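Local structure of Glp_546_48378_50642 (Giardia intestinalis, 2QVW) at residues M3-H8 and L22-T27; T64-Y69 and T111-P116. The protein cleaves double-stranded RNA into short interfering RNAs of 21 to 23 base pairs for the RNA interference pathway, as a Dicer ribonuclease. One frame throughout, in Å; residues are numbered along the deposited sequence.

Interaction 1: M3-H8 and L22-T27; sequences MHALGH and LLLLDT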
ATOM      1  N   MET A   3      17.106  25.650   3.153  1.00 73.51           N
ATOM      2  CA  MET A   3      17.632  24.362   2.694  1.00 73.12           C
ATOM      3  C   MET A   3      16.492  23.395   2.397  1.00 71.92           C
ATOM      4  O   MET A   3      16.429  22.815   1.313  1.00 71.90           O
ATOM      5  CB  MET A   3      18.541  23.717   3.741  1.00 73.46           C
ATOM      6  CG  MET A   3      18.832  22.255   3.430  1.00 74.83           C
ATOM      7  SD  MET A   3      19.854  21.483   4.669  1.00 77.42           S
ATOM      8  CE  MET A   3      21.498  21.859   4.019  1.00 77.44           C
ATOM      9  N   HIS A   4      15.610  23.224   3.379  1.00 70.30           N
ATOM     10  CA  HIS A   4      14.452  22.336   3.269  1.00 68.62           C
ATOM     11  C   HIS A   4      13.947  22.240   1.825  1.00 66.51           C
ATOM     12  O   HIS A   4      13.101  23.037   1.403  1.00 66.63           O
ATOM     13  CB  HIS A   4      13.314  22.846   4.170  1.00 69.28           C
ATOM     14  CG  HIS A   4      12.751  21.811   5.102  1.00 71.39           C
ATOM     15  ND1 HIS A   4      12.262  20.597   4.667  1.00 73.14           N
ATOM     16  CD2 HIS A   4      12.569  21.828   6.444  1.00 72.97           C
ATOM     17  CE1 HIS A   4      11.805  19.912   5.700  1.00 73.85           C
ATOM     18  NE2 HIS A   4      11.979  20.636   6.790  1.00 74.17           N
ATOM     19  N   ALA A   5      14.464  21.272   1.071  1.00 63.50           N
ATOM     20  CA  ALA A   5      14.043  21.098  -0.310  1.00 60.58           C
ATOM     21  C   ALA A   5      14.244  19.669  -0.771  1.00 58.56           C
ATOM     22  O   ALA A   5      15.361  19.258  -1.083  1.00 58.39           O
ATOM     23  CB  ALA A   5      14.806  22.049  -1.219  1.00 60.74           C
ATOM     24  N   LEU A   6      13.152  18.912  -0.796  1.00 55.90           N
ATOM     25  CA  LEU A   6      13.189  17.531  -1.236  1.00 53.21           C
ATOM     26  C   LEU A   6      13.021  17.541  -2.740  1.00 51.50           C
ATOM     27  O   LEU A   6      12.105  18.173  -3.262  1.00 51.37           O
ATOM     28  CB  LEU A   6      12.058  16.735  -0.594  1.00 53.02           C
ATOM     29  CG  LEU A   6      12.131  16.496   0.917  1.00 52.58           C
ATOM     30  CD1 LEU A   6      12.060  17.804   1.679  1.00 52.24           C
ATOM     31  CD2 LEU A   6      10.982  15.590   1.322  1.00 52.95           C
ATOM     32  N   GLY A   7      13.916  16.848  -3.432  1.00 49.50           N
ATOM     33  CA  GLY A   7      13.856  16.803  -4.880  1.00 47.03           C
ATOM     34  C   GLY A   7      13.015  15.664  -5.410  1.00 45.35           C
ATOM     35  O   GLY A   7      12.926  14.606  -4.792  1.00 45.39           O
ATOM     36  N   HIS A   8      12.393  15.894  -6.560  1.00 43.70           N
ATOM     37  CA  HIS A   8      11.547  14.908  -7.223  1.00 42.01           C
ATOM     38  C   HIS A   8      11.728  15.114  -8.720  1.00 41.52           C
ATOM     39  O   HIS A   8      11.612  16.233  -9.205  1.00 41.43           O
ATOM     40  CB  HIS A   8      10.073  15.127  -6.854  1.00 41.48           C
ATOM     41  CG  HIS A   8       9.732  14.768  -5.440  1.00 39.55           C
ATOM     42  ND1 HIS A   8       9.783  13.477  -4.966  1.00 38.41           N
ATOM     43  CD2 HIS A   8       9.303  15.531  -4.405  1.00 38.32           C
ATOM     44  CE1 HIS A   8       9.400  13.456  -3.701  1.00 37.66           C
ATOM     45  NE2 HIS A   8       9.104  14.691  -3.336  1.00 37.28           N
ATOM     46  N   LEU A  22      12.314  19.277 -12.097  1.00 27.53           N
ATOM     47  CA  LEU A  22      12.789  19.007 -10.744  1.00 27.75           C
ATOM     48  C   LEU A  22      11.830  19.665  -9.766  1.00 28.12           C
ATOM     49  O   LEU A  22      11.810  20.887  -9.637  1.00 28.44           O
ATOM     50  CB  LEU A  22      14.203  19.565 -10.528  1.00 27.42           C
ATOM     51  CG  LEU A  22      14.679  19.638  -9.067  1.00 27.75           C
ATOM     52  CD1 LEU A  22      14.710  18.255  -8.451  1.00 27.61           C
ATOM     53  CD2 LEU A  22      16.050  20.265  -8.998  1.00 27.97           C
ATOM     54  N   LEU A  23      11.035  18.855  -9.079  1.00 28.38           N
ATOM     55  CA  LEU A  23      10.083  19.386  -8.129  1.00 28.70           C
ATOM     56  C   LEU A  23      10.672  19.516  -6.740  1.00 29.20           C
ATOM     57  O   LEU A  23      11.134  18.542  -6.158  1.00 29.54           O
ATOM     58  CB  LEU A  23       8.826  18.515  -8.070  1.00 28.44           C
ATOM     59  CG  LEU A  23       7.845  18.881  -6.947  1.00 28.66           C
ATOM     60  CD1 LEU A  23       7.571  20.375  -6.936  1.00 29.00           C
ATOM     61  CD2 LEU A  23       6.572  18.109  -7.142  1.00 29.04           C
ATOM     62  N   LEU A  24      10.637  20.732  -6.208  1.00 29.62           N
ATOM     63  CA  LEU A  24      11.155  21.011  -4.879  1.00 30.07           C
ATOM     64  C   LEU A  24       9.997  21.196  -3.912  1.00 30.80           C
ATOM     65  O   LEU A  24       9.176  22.096  -4.077  1.00 31.06           O
ATOM     66  CB  LEU A  24      12.012  22.277  -4.915  1.00 29.80           C
ATOM     67  CG  LEU A  24      13.153  22.228  -5.939  1.00 29.42           C
ATOM     68  CD1 LEU A  24      13.862  23.567  -6.003  1.00 28.69           C
ATOM     69  CD2 LEU A  24      14.121  21.114  -5.563  1.00 29.06           C
ATOM     70  N   LEU A  25       9.928  20.330  -2.912  1.00 31.68           N
ATOM     71  CA  LEU A  25       8.879  20.407  -1.911  1.00 32.64           C
ATOM     72  C   LEU A  25       9.486  20.729  -0.566  1.00 33.46           C
ATOM     73  O   LEU A  25      10.559  20.242  -0.227  1.00 33.74           O
ATOM     74  CB  LEU A  25       8.139  19.084  -1.814  1.00 32.46           C
ATOM     75  CG  LEU A  25       7.216  18.763  -2.977  1.00 32.82           C
ATOM     76  CD1 LEU A  25       6.476  17.474  -2.680  1.00 32.95           C
ATOM     77  CD2 LEU A  25       6.235  19.905  -3.173  1.00 33.50           C
ATOM     78  N   ASP A  26       8.790  21.551   0.204  1.00 34.46           N
ATOM     79  CA  ASP A  26       9.262  21.927   1.521  1.00 35.47           C
ATOM     80  C   ASP A  26       8.786  20.914   2.542  1.00 36.12           C
ATOM     81  O   ASP A  26       8.877  21.154   3.738  1.00 36.57           O
ATOM     82  CB  ASP A  26       8.730  23.308   1.896  1.00 35.65           C
ATOM     83  CG  ASP A  26       7.256  23.292   2.250  1.00 36.88           C
ATOM     84  OD1 ASP A  26       6.490  22.552   1.592  1.00 39.02           O
ATOM     85  OD2 ASP A  26       6.859  24.033   3.178  1.00 38.26           O
ATOM     86  N   THR A  27       8.275  19.781   2.075  1.00 36.84           N
ATOM     87  CA  THR A  27       7.775  18.765   2.992  1.00 37.79           C
ATOM     88  C   THR A  27       8.168  17.345   2.594  1.00 38.24           C
ATOM     89  O   THR A  27       8.524  17.086   1.439  1.00 38.47           O
ATOM     90  CB  THR A  27       6.240  18.830   3.105  1.00 37.88           C
ATOM     91  OG1 THR A  27       5.810  20.194   3.072  1.00 38.24           O
ATOM     92  CG2 THR A  27       5.791  18.228   4.414  1.00 38.27           C
TER

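Interaction 2: T64-Y69 and T111-P116; sequences TIVAVY and TLAFLP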
ATOM      1  N   THR A  64      15.633  32.994  -4.533  1.00 32.43           N
ATOM      2  CA  THR A  64      15.019  34.104  -5.263  1.00 31.50           C
ATOM      3  C   THR A  64      15.181  33.875  -6.755  1.00 30.95           C
ATOM      4  O   THR A  64      14.390  34.363  -7.574  1.00 31.12           O
ATOM      5  CB  THR A  64      15.670  35.468  -4.927  1.00 31.37           C
ATOM      6  OG1 THR A  64      17.037  35.463  -5.362  1.00 31.70           O
ATOM      7  CG2 THR A  64      15.591  35.758  -3.426  1.00 31.19           C
ATOM      8  N   ILE A  65      16.220  33.128  -7.103  1.00 30.01           N
ATOM      9  CA  ILE A  65      16.500  32.816  -8.495  1.00 28.92           C
ATOM     10  C   ILE A  65      15.451  31.833  -8.985  1.00 28.57           C
ATOM     11  O   ILE A  65      15.170  31.766 -10.182  1.00 28.67           O
ATOM     12  CB  ILE A  65      17.890  32.199  -8.653  1.00 28.67           C
ATOM     13  CG1 ILE A  65      18.938  33.118  -8.014  1.00 27.62           C
ATOM     14  CG2 ILE A  65      18.191  31.977 -10.123  1.00 28.10           C
ATOM     15  CD1 ILE A  65      20.359  32.594  -8.131  1.00 39.53           C
ATOM     16  N   VAL A  66      14.875  31.073  -8.055  1.00 28.01           N
ATOM     17  CA  VAL A  66      13.831  30.112  -8.397  1.00 27.54           C
ATOM     18  C   VAL A  66      12.541  30.894  -8.577  1.00 27.70           C
ATOM     19  O   VAL A  66      11.756  30.625  -9.485  1.00 27.94           O
ATOM     20  CB  VAL A  66      13.590  29.092  -7.276  1.00 27.19           C
ATOM     21  CG1 VAL A  66      12.590  28.045  -7.730  1.00 26.87           C
ATOM     22  CG2 VAL A  66      14.889  28.442  -6.874  1.00 27.02           C
ATOM     23  N   ALA A  67      12.331  31.865  -7.692  1.00 27.41           N
ATOM     24  CA  ALA A  67      11.141  32.696  -7.739  1.00 27.11           C
ATOM     25  C   ALA A  67      10.937  33.224  -9.149  1.00 26.97           C
ATOM     26  O   ALA A  67       9.837  33.168  -9.705  1.00 27.17           O
ATOM     27  CB  ALA A  67      11.289  33.852  -6.774  1.00 27.24           C
ATOM     28  N   VAL A  68      12.016  33.727  -9.733  1.00 26.59           N
ATOM     29  CA  VAL A  68      11.937  34.285 -11.077  1.00 26.14           C
ATOM     30  C   VAL A  68      11.351  33.300 -12.089  1.00 25.99           C
ATOM     31  O   VAL A  68      10.258  33.530 -12.630  1.00 26.22           O
ATOM     32  CB  VAL A  68      13.319  34.758 -11.572  1.00 26.08           C
ATOM     33  CG1 VAL A  68      13.161  35.577 -12.853  1.00 25.49           C
ATOM     34  CG2 VAL A  68      14.000  35.572 -10.483  1.00 26.30           C
ATOM     35  N   TYR A  69      12.061  32.201 -12.332  1.00 25.46           N
ATOM     36  CA  TYR A  69      11.590  31.213 -13.288  1.00 25.16           C
ATOM     37  C   TYR A  69      10.118  30.904 -13.076  1.00 24.97           C
ATOM     38  O   TYR A  69       9.355  30.757 -14.033  1.00 24.68           O
ATOM     39  CB  TYR A  69      12.375  29.922 -13.161  1.00 25.22           C
ATOM     40  CG  TYR A  69      12.026  28.919 -14.233  1.00 25.34           C
ATOM     41  CD1 TYR A  69      12.462  29.089 -15.541  1.00 25.39           C
ATOM     42  CD2 TYR A  69      11.236  27.808 -13.945  1.00 25.63           C
ATOM     43  CE1 TYR A  69      12.121  28.181 -16.535  1.00 26.10           C
ATOM     44  CE2 TYR A  69      10.889  26.893 -14.935  1.00 25.77           C
ATOM     45  CZ  TYR A  69      11.333  27.085 -16.223  1.00 26.25           C
ATOM     46  OH  TYR A  69      10.993  26.170 -17.194  1.00 26.26           O
ATOM     47  N   THR A 111       4.884  23.599  -0.324  1.00 40.64           N
ATOM     48  CA  THR A 111       5.350  24.659  -1.197  1.00 38.56           C
ATOM     49  C   THR A 111       6.107  23.955  -2.313  1.00 37.24           C
ATOM     50  O   THR A 111       6.999  23.151  -2.044  1.00 36.73           O
ATOM     51  CB  THR A 111       6.305  25.584  -0.448  1.00 38.49           C
ATOM     52  OG1 THR A 111       5.626  26.152   0.674  1.00 38.23           O
ATOM     53  CG2 THR A 111       6.792  26.692  -1.346  1.00 38.29           C
ATOM     54  N   LEU A 112       5.754  24.247  -3.559  1.00 35.88           N
ATOM     55  CA  LEU A 112       6.414  23.604  -4.687  1.00 34.53           C
ATOM     56  C   LEU A 112       6.950  24.543  -5.767  1.00 33.70           C
ATOM     57  O   LEU A 112       6.351  25.571  -6.057  1.00 33.35           O
ATOM     58  CB  LEU A 112       5.474  22.563  -5.319  1.00 34.44           C
ATOM     59  CG  LEU A 112       4.044  22.892  -5.749  1.00 34.07           C
ATOM     60  CD1 LEU A 112       3.486  21.750  -6.573  1.00 33.95           C
ATOM     61  CD2 LEU A 112       3.178  23.119  -4.532  1.00 33.90           C
ATOM     62  N   ALA A 113       8.089  24.173  -6.352  1.00 33.02           N
ATOM     63  CA  ALA A 113       8.734  24.949  -7.418  1.00 32.39           C
ATOM     64  C   ALA A 113       9.282  23.996  -8.490  1.00 32.09           C
ATOM     65  O   ALA A 113      10.086  23.117  -8.197  1.00 32.10           O
ATOM     66  CB  ALA A 113       9.864  25.791  -6.845  1.00 32.26           C
ATOM     67  N   PHE A 114       8.850  24.180  -9.732  1.00 31.80           N
ATOM     68  CA  PHE A 114       9.286  23.325 -10.831  1.00 31.72           C
ATOM     69  C   PHE A 114      10.441  23.923 -11.630  1.00 32.18           C
ATOM     70  O   PHE A 114      10.421  25.101 -11.995  1.00 32.11           O
ATOM     71  CB  PHE A 114       8.113  23.050 -11.765  1.00 31.36           C
ATOM     72  CG  PHE A 114       6.945  22.416 -11.085  1.00 30.45           C
ATOM     73  CD1 PHE A 114       7.019  21.115 -10.622  1.00 29.82           C
ATOM     74  CD2 PHE A 114       5.772  23.123 -10.886  1.00 29.91           C
ATOM     75  CE1 PHE A 114       5.932  20.523  -9.968  1.00 29.09           C
ATOM     76  CE2 PHE A 114       4.680  22.537 -10.230  1.00 29.01           C
ATOM     77  CZ  PHE A 114       4.764  21.239  -9.773  1.00 28.98           C
ATOM     78  N   LEU A 115      11.453  23.099 -11.891  1.00 32.88           N
ATOM     79  CA  LEU A 115      12.617  23.519 -12.657  1.00 33.76           C
ATOM     80  C   LEU A 115      12.759  22.651 -13.885  1.00 34.78           C
ATOM     81  O   LEU A 115      12.368  21.483 -13.890  1.00 34.84           O
ATOM     82  CB  LEU A 115      13.890  23.403 -11.828  1.00 33.64           C
ATOM     83  CG  LEU A 115      13.970  24.303 -10.605  1.00 33.37           C
ATOM     84  CD1 LEU A 115      15.392  24.283 -10.072  1.00 32.57           C
ATOM     85  CD2 LEU A 115      13.564  25.727 -10.991  1.00 33.50           C
ATOM     86  N   PRO A 116      13.332  23.209 -14.950  1.00 35.88           N
ATOM     87  CA  PRO A 116      13.516  22.459 -16.191  1.00 36.89           C
ATOM     88  C   PRO A 116      14.685  21.496 -16.092  1.00 38.28           C
ATOM     89  O   PRO A 116      15.697  21.795 -15.453  1.00 38.55           O
ATOM     90  CB  PRO A 116      13.795  23.545 -17.223  1.00 36.57           C
ATOM     91  CG  PRO A 116      13.273  24.777 -16.599  1.00 36.23           C
ATOM     92  CD  PRO A 116      13.635  24.625 -15.162  1.00 36.06           C
TER

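Interaction 1: M3-H8 and L22-T27
Leu-6 and Leu-25 face each other as an antiparallel hydrogen-bonded pair in the beta hairpin of strands 6-13 and 18-25, whose short segments run at 151° to one another. Backbone bonds carry the register. Leu-6 N donates to Leu-25 O at 3.0 Å, nearly straight at 170°, and Leu-25 N returns to Leu-6 O at 3.1 Å. Further along, Leu-23 N reaches His-8 O at 2.7 Å. Leu-6 O is also approached by the CA-H of Leu-24, with Leu-24 CA at 3.4 Å.

Side-chain packing gathers on the face that bears Leu-6, His-8, Leu-23 and Leu-25. His-8 CG stands anti to its own carbonyl carbon (chi1 -71°), and the side chain crosses that of Leu-25 at about a right angle, with Leu-25 CD1 3.8 Å from His-8 CD2. Beside them, His-8 CB and Leu-23 CB lie 3.8 Å apart. Ile-274 of helix 267-284 packs against Leu-23 and Leu-25 here.

At the open end of the hairpin Asp-26 O lies over one face of the His-4 ring, 3.6 Å from His-4 ND1, as a packing contact. The polar bonds here belong to the Asp-26 carboxylate: OD1 accepts a hydrogen bond from Thr-111 N, and Thr-27 OG1 donates to Asp-26 OD1 from well above the carboxylate plane, at 2.9 Å.

Interaction 2: T64-Y69 and T111-P116
Helix 60-77 lies across strand 112-117, an outermost strand of the N-terminal antiparallel sheet, and meets it through Val-66 and Tyr-69, one turn apart on the helix. The short segments make an angle of 77°, with an axis separation of 8.7 Å, so the helix is nearly perpendicular to the strand and only a few residues of each can touch.

Val-66 CG1, anti to its backbone N (chi1 -175°), extends to Ala-113 CB at 3.6 Å. The same methyl reaches Leu-115 CD2 at 4.1 Å, where the side chains of Val-66 and Leu-115 cross at about a right angle. One branch therefore serves two strand residues.

This is helix-on-sheet packing within the Giardia Dicer N-terminal domain, a family placed in the double-stranded RNA-binding clan. Helix 127-137 adds to the same cluster, Leu-129 touching both Tyr-69 and Leu-115. Phe-114 serves another layer, meeting Trp-85 edge-to-face and packing on Leu-267 and Ile-270 of helix 267-284.

Tyr-69 approaches Pro-116 tip to tip. A CH-pi contact puts Pro-116 CD over one ring face, 3.9 Å from the centroid of the Tyr-69 ring and 29° off its normal. The modelled approach of the phenol end to Pro-116 CG is too close to be trusted. Phe-114 O lies at the ring edge, near the plane, 3.4 Å from Tyr-69 CD2; this carbonyl also accepts a weak hydrogen bond from Gln-70 NE2, the next residue along the helix.

In the fold
Both contacts are largely buried and share one sheet, in which strand 18-25 lies between strands 6-13 and 112-117. Their centres lie about 11 Å apart. Interaction 1 joins neighbouring strands, so backbone hydrogen bonding dominates, and it buries 476 Å². Interaction 2 sets a helix on the sheet's outermost strand and relies on methyl and ring contacts, covering 246 Å². Backbone bonds from Leu-22, Leu-24 and Asp-26 to Leu-115, Ala-113 and Thr-111 link the two. Between the contacts, Leu-23 CD1 packs against Leu-112 and Phe-114. His-4, at the edge of interaction 1, is exposed; Pro-116, at that of interaction 2, is partly so.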